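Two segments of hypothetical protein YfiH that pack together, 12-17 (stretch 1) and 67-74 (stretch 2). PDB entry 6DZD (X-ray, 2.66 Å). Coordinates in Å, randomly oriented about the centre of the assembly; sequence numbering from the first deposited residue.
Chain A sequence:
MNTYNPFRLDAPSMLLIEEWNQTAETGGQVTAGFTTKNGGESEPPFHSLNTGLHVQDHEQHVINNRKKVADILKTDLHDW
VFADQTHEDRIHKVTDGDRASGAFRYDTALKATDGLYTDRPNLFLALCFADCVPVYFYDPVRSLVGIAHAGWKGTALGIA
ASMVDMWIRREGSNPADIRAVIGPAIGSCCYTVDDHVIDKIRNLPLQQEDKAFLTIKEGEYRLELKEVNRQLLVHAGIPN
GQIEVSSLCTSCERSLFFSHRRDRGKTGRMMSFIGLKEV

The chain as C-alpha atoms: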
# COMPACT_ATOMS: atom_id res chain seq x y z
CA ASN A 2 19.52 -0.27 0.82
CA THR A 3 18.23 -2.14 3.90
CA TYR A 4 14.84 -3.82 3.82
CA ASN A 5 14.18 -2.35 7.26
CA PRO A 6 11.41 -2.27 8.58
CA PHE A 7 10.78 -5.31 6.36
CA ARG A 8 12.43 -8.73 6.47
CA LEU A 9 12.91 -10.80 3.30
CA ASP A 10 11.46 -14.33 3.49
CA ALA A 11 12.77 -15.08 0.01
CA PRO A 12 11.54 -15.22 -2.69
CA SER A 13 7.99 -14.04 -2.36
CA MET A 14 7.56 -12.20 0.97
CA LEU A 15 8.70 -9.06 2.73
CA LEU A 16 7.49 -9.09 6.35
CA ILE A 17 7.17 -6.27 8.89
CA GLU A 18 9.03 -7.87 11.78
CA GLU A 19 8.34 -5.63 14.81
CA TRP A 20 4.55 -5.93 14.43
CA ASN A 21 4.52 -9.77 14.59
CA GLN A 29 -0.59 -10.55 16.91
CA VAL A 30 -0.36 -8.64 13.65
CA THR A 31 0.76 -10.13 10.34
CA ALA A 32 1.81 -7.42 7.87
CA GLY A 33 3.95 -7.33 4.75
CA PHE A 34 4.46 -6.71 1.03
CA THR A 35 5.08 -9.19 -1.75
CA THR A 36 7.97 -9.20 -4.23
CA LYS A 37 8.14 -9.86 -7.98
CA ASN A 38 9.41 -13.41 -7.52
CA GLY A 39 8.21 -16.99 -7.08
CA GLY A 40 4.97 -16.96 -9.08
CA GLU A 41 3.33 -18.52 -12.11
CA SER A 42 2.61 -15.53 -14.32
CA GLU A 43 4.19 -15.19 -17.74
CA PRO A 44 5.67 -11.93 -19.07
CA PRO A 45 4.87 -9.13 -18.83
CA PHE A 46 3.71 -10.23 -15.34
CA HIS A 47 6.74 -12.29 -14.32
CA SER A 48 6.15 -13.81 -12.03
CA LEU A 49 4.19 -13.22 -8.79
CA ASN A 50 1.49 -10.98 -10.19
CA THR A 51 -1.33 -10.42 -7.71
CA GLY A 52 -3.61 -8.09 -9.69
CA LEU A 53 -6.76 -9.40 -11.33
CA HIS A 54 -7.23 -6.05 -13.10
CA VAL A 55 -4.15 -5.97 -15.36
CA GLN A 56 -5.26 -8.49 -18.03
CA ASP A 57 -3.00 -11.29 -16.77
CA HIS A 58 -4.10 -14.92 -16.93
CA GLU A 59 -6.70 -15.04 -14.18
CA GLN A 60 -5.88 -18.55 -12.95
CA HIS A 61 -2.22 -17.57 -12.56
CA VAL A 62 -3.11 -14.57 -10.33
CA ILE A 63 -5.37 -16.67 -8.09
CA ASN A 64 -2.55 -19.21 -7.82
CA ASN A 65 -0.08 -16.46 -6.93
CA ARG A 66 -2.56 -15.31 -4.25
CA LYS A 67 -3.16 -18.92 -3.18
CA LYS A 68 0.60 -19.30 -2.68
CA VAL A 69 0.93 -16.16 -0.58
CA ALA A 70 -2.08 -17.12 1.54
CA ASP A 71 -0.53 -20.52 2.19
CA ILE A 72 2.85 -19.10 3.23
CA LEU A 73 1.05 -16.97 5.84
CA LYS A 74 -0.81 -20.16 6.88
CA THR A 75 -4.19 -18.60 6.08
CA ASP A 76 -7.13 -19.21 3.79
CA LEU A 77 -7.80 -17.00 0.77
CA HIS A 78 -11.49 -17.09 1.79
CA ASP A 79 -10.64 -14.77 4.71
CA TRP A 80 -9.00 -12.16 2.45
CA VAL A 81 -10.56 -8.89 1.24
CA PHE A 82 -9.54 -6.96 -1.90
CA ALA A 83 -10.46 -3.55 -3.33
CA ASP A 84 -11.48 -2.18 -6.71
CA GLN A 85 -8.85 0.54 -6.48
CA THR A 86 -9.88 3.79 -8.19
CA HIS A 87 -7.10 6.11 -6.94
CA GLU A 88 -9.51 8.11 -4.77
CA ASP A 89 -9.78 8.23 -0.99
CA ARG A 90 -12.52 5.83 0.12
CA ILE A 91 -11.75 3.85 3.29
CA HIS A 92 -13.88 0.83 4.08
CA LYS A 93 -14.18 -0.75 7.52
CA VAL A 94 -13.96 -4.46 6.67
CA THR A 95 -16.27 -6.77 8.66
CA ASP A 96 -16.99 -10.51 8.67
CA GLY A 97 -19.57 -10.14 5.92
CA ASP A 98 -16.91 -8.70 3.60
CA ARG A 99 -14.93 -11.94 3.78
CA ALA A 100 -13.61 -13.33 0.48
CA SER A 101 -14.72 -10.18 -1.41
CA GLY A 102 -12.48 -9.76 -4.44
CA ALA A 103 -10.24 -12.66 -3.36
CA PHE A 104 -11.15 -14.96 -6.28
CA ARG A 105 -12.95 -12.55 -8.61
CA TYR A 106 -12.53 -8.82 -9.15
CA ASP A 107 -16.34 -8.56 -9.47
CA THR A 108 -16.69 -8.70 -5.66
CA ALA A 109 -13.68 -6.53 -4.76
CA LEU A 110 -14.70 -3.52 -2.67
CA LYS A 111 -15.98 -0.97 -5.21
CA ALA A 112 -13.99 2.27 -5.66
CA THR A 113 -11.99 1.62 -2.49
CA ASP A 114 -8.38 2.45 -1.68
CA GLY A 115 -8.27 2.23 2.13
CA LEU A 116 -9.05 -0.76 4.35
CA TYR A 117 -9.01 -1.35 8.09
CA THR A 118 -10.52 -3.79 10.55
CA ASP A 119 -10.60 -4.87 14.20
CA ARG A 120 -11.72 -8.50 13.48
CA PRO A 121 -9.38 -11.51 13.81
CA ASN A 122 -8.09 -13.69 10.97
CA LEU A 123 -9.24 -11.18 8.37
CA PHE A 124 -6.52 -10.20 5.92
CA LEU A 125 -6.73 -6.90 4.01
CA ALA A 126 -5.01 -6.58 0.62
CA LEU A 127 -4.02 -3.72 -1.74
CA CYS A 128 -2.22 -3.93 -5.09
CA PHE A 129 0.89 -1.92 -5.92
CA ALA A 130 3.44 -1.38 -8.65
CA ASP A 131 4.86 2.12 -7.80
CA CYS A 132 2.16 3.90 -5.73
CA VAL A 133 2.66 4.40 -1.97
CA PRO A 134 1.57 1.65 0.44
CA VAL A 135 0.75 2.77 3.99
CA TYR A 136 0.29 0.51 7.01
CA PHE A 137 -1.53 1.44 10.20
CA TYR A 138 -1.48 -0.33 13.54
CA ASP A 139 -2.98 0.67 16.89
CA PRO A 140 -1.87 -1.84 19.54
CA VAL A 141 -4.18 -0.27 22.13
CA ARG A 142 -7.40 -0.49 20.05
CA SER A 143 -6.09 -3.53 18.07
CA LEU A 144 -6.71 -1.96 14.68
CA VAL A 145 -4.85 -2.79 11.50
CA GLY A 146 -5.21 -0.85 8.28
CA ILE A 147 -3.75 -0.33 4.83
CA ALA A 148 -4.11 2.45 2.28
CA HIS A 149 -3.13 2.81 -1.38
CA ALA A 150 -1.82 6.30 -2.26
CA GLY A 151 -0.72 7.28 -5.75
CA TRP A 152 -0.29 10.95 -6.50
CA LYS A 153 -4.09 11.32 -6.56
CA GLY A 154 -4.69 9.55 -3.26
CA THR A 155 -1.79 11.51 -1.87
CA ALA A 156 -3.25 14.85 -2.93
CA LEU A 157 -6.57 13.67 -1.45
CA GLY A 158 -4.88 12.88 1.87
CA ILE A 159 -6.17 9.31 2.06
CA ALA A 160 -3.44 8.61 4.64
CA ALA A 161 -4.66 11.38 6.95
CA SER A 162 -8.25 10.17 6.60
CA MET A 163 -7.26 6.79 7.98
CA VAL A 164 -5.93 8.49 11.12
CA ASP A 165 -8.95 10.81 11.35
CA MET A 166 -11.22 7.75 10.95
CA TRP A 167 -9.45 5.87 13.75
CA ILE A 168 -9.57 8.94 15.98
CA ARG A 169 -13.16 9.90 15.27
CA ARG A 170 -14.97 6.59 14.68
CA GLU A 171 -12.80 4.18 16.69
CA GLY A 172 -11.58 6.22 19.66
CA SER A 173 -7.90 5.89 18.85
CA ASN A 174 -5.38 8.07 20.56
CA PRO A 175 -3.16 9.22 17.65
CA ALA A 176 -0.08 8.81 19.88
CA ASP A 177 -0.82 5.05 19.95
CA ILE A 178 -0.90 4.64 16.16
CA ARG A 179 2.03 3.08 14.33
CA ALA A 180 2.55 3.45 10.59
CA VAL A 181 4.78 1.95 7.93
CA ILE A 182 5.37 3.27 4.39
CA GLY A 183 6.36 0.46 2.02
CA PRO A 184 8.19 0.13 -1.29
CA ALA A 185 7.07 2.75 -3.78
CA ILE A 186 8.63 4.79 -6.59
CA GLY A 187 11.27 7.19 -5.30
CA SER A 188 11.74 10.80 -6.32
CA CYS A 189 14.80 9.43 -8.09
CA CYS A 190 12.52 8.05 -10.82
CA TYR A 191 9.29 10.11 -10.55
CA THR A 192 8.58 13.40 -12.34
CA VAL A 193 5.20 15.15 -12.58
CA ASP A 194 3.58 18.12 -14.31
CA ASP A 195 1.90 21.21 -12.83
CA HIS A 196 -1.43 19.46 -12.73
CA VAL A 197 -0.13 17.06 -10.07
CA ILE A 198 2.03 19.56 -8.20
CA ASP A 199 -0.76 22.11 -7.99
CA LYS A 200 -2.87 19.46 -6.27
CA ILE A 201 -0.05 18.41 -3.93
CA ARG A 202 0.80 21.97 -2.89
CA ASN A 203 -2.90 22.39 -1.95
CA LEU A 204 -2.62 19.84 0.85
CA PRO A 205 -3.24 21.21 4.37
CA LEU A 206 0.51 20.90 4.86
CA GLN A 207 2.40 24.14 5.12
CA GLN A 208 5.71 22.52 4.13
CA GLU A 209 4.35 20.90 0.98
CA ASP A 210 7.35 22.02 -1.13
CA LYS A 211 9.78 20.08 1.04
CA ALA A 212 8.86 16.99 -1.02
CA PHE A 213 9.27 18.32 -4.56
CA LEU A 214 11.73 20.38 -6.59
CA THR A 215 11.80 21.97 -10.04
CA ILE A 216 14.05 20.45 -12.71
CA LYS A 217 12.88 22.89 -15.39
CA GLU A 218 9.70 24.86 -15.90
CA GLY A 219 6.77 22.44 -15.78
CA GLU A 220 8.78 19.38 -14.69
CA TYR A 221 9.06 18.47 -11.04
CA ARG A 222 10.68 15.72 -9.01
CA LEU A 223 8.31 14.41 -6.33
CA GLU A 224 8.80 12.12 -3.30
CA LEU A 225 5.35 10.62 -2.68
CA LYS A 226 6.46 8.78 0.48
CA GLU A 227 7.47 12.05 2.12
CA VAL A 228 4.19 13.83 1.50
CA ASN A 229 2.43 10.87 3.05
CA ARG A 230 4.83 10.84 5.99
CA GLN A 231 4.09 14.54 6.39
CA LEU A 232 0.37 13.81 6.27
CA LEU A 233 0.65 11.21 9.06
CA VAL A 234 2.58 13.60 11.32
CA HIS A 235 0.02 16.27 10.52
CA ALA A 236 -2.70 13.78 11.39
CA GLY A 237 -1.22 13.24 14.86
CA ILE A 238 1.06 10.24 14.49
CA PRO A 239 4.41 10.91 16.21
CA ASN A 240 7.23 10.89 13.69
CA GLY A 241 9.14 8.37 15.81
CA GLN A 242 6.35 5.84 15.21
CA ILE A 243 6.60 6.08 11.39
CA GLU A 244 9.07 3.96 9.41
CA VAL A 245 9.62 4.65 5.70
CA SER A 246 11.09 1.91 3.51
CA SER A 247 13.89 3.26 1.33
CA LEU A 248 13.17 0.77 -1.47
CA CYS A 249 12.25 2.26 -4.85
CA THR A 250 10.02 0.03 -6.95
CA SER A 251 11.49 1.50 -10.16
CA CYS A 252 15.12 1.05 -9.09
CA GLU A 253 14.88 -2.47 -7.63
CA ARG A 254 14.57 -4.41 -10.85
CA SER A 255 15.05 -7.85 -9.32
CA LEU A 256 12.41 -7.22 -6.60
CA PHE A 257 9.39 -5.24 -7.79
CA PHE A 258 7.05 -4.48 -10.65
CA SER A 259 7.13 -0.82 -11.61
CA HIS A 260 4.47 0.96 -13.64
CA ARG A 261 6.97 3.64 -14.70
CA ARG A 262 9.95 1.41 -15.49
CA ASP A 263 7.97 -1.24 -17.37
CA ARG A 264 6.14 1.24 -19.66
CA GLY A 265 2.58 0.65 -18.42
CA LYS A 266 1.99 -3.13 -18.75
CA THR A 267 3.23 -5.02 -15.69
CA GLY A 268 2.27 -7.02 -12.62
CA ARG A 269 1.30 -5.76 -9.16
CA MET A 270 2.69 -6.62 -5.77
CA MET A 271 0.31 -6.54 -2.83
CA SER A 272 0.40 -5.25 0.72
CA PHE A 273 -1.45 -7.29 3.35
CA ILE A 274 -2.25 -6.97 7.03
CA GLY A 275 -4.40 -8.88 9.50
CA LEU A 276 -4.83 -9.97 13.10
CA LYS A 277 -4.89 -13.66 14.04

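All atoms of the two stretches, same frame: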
# COMPACT_ATOMS: atom_id res chain seq x y z
N PRO A 12 11.58 -16.34 -1.74
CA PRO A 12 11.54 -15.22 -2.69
C PRO A 12 10.36 -14.25 -2.54
O PRO A 12 10.48 -13.06 -2.83
CB PRO A 12 11.43 -15.93 -4.04
CG PRO A 12 10.62 -17.13 -3.74
CD PRO A 12 11.09 -17.58 -2.37
N SER A 13 9.22 -14.76 -2.10
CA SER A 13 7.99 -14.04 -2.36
C SER A 13 7.64 -12.96 -1.33
O SER A 13 6.87 -12.06 -1.67
CB SER A 13 6.84 -15.05 -2.49
OG SER A 13 7.00 -15.86 -3.66
N MET A 14 8.16 -13.00 -0.11
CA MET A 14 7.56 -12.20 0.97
C MET A 14 8.54 -11.23 1.60
O MET A 14 9.68 -11.58 1.92
CB MET A 14 7.03 -13.09 2.09
CG MET A 14 6.21 -14.29 1.64
SD MET A 14 4.60 -13.71 1.13
CE MET A 14 3.93 -13.31 2.75
N LEU A 15 8.06 -10.01 1.83
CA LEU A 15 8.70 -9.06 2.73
C LEU A 15 7.78 -8.87 3.93
O LEU A 15 6.61 -8.51 3.76
CB LEU A 15 8.96 -7.72 2.04
CG LEU A 15 10.15 -7.69 1.09
CD1 LEU A 15 10.00 -6.54 0.12
CD2 LEU A 15 11.41 -7.56 1.91
N LEU A 16 8.30 -9.07 5.14
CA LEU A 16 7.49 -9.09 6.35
C LEU A 16 7.90 -8.01 7.33
O LEU A 16 9.09 -7.87 7.63
CB LEU A 16 7.59 -10.45 7.04
CG LEU A 16 6.92 -11.61 6.30
CD1 LEU A 16 7.18 -12.93 6.97
CD2 LEU A 16 5.39 -11.34 6.16
N ILE A 17 6.92 -7.28 7.85
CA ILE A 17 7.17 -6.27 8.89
C ILE A 17 7.39 -6.98 10.23
O ILE A 17 6.45 -7.43 10.88
CB ILE A 17 6.02 -5.27 8.97
CG1 ILE A 17 5.98 -4.47 7.66
CG2 ILE A 17 6.23 -4.32 10.13
CD1 ILE A 17 4.63 -3.85 7.31
N LYS A 67 -3.05 -17.69 -3.95
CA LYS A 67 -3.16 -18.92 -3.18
C LYS A 67 -1.82 -19.30 -2.56
O LYS A 67 -1.79 -19.88 -1.47
CB LYS A 67 -3.69 -20.04 -4.06
CG LYS A 67 -5.23 -20.17 -4.05
CD LYS A 67 -5.70 -21.17 -5.12
CE LYS A 67 -6.92 -21.94 -4.69
NZ LYS A 67 -7.54 -22.57 -5.89
N LYS A 68 -0.71 -18.98 -3.24
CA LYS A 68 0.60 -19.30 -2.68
C LYS A 68 0.95 -18.38 -1.53
O LYS A 68 1.44 -18.83 -0.49
CB LYS A 68 1.68 -19.22 -3.76
CG LYS A 68 3.06 -18.90 -3.20
CD LYS A 68 4.17 -19.47 -4.08
CE LYS A 68 5.57 -19.18 -3.54
NZ LYS A 68 6.62 -19.62 -4.53
N VAL A 69 0.64 -17.08 -1.67
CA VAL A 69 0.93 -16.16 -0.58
C VAL A 69 0.08 -16.47 0.63
O VAL A 69 0.58 -16.51 1.76
CB VAL A 69 0.76 -14.70 -1.04
CG1 VAL A 69 0.93 -13.78 0.16
CG2 VAL A 69 1.75 -14.37 -2.14
N ALA A 70 -1.21 -16.77 0.42
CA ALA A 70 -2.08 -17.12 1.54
C ALA A 70 -1.55 -18.34 2.28
O ALA A 70 -1.62 -18.42 3.51
CB ALA A 70 -3.49 -17.38 1.02
N ASP A 71 -1.01 -19.31 1.54
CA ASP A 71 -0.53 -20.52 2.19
C ASP A 71 0.78 -20.30 2.94
O ASP A 71 1.04 -20.96 3.95
CB ASP A 71 -0.42 -21.64 1.14
CG ASP A 71 -1.79 -22.12 0.62
OD1 ASP A 71 -2.87 -21.57 0.97
OD2 ASP A 71 -1.79 -23.09 -0.16
N ILE A 72 1.64 -19.39 2.48
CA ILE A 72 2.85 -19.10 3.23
C ILE A 72 2.51 -18.49 4.59
O ILE A 72 3.08 -18.87 5.62
CB ILE A 72 3.80 -18.20 2.41
CG1 ILE A 72 4.37 -19.01 1.22
CG2 ILE A 72 4.93 -17.68 3.31
CD1 ILE A 72 4.87 -18.18 0.06
N LEU A 73 1.55 -17.57 4.61
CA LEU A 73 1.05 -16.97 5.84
C LEU A 73 0.14 -17.90 6.63
O LEU A 73 -0.45 -17.47 7.63
CB LEU A 73 0.32 -15.67 5.51
CG LEU A 73 1.16 -14.62 4.77
CD1 LEU A 73 0.26 -13.60 4.13
CD2 LEU A 73 2.11 -13.94 5.72
N LYS A 74 0.01 -19.15 6.20
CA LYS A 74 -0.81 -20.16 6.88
C LYS A 74 -2.21 -19.61 7.13
O LYS A 74 -2.71 -19.61 8.26
CB LYS A 74 -0.14 -20.63 8.18

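No hydrogen bond joins the two stretches; the contact rests on side chains, and one methionine, Met14, accounts for most of what stretch 1 contributes. Of the 273 Å² buried between the segments, 85 Å² belongs to Met14 alone, more than twice the share of any other residue.

The backbones do not approach closely. Stretch 1 enters through a cis peptide bond before Pro12 and becomes a strand from Met14 to Ile17, whereas residues 67-72 form the last part of a helix that begins earlier in the chain. Their nearest CA atoms, those of Ser13 and Val69, lie 7.6 Å apart, a spacing that leaves room for side chains between the two main chains. Within stretch 2 the helical pattern is kept, with Ile72 N donating to Lys68 O at 3.0 Å and Leu73 N to Val69 O at 3.2 Å. Leu73 is the first residue to leave helical phi/psi, and a weak bond from Lys74 N to Asp71 O, 3.1 Å long, follows at the turn.

Within the strand, side chains alternate: Met14 and Leu16 direct their CA-to-CB bonds toward stretch 2, while Leu15 and Ile17 remain out of reach. With all three chi angles in m wells, the flexible, unbranched Met14 side chain reaches three residues of stretch 2. Met14 SD lies 3.8 Å from Val69 CG1, Met14 CG lies 4.0 Å from Ile72 CG2, and the terminal Met14 CE comes within 3.5 Å of Leu73 CD2. Ile72 and Leu73 follow Val69 by three and four residues, about one helical turn, which brings all three within reach of Met14, where their branched side chains receive it. These are apolar contacts, favoured by the removal of hydrocarbon and sulfur surface from water.

Leu16 extends the apolar patch more modestly: Leu16 CD2 lies 4.2 Å from Leu73 CD2, so that the same leucine methyl meets both Met14 and Leu16. The CA-to-CB bond of Leu73 points sideways, but the end of its side chain comes nearer to the strand.

At the other end of the contact, Ser13 meets the extended chain of Lys68. Ser13 OG is 3.6 Å from Lys68 CE, a contact with the aliphatic part of the lysine; both Ser13 OG and Lys68 NZ find hydrogen-bonding partners elsewhere in the structure. The lysine's CA-to-CB bond is sideways, yet its all-t side chain carries its end closer to stretch 1.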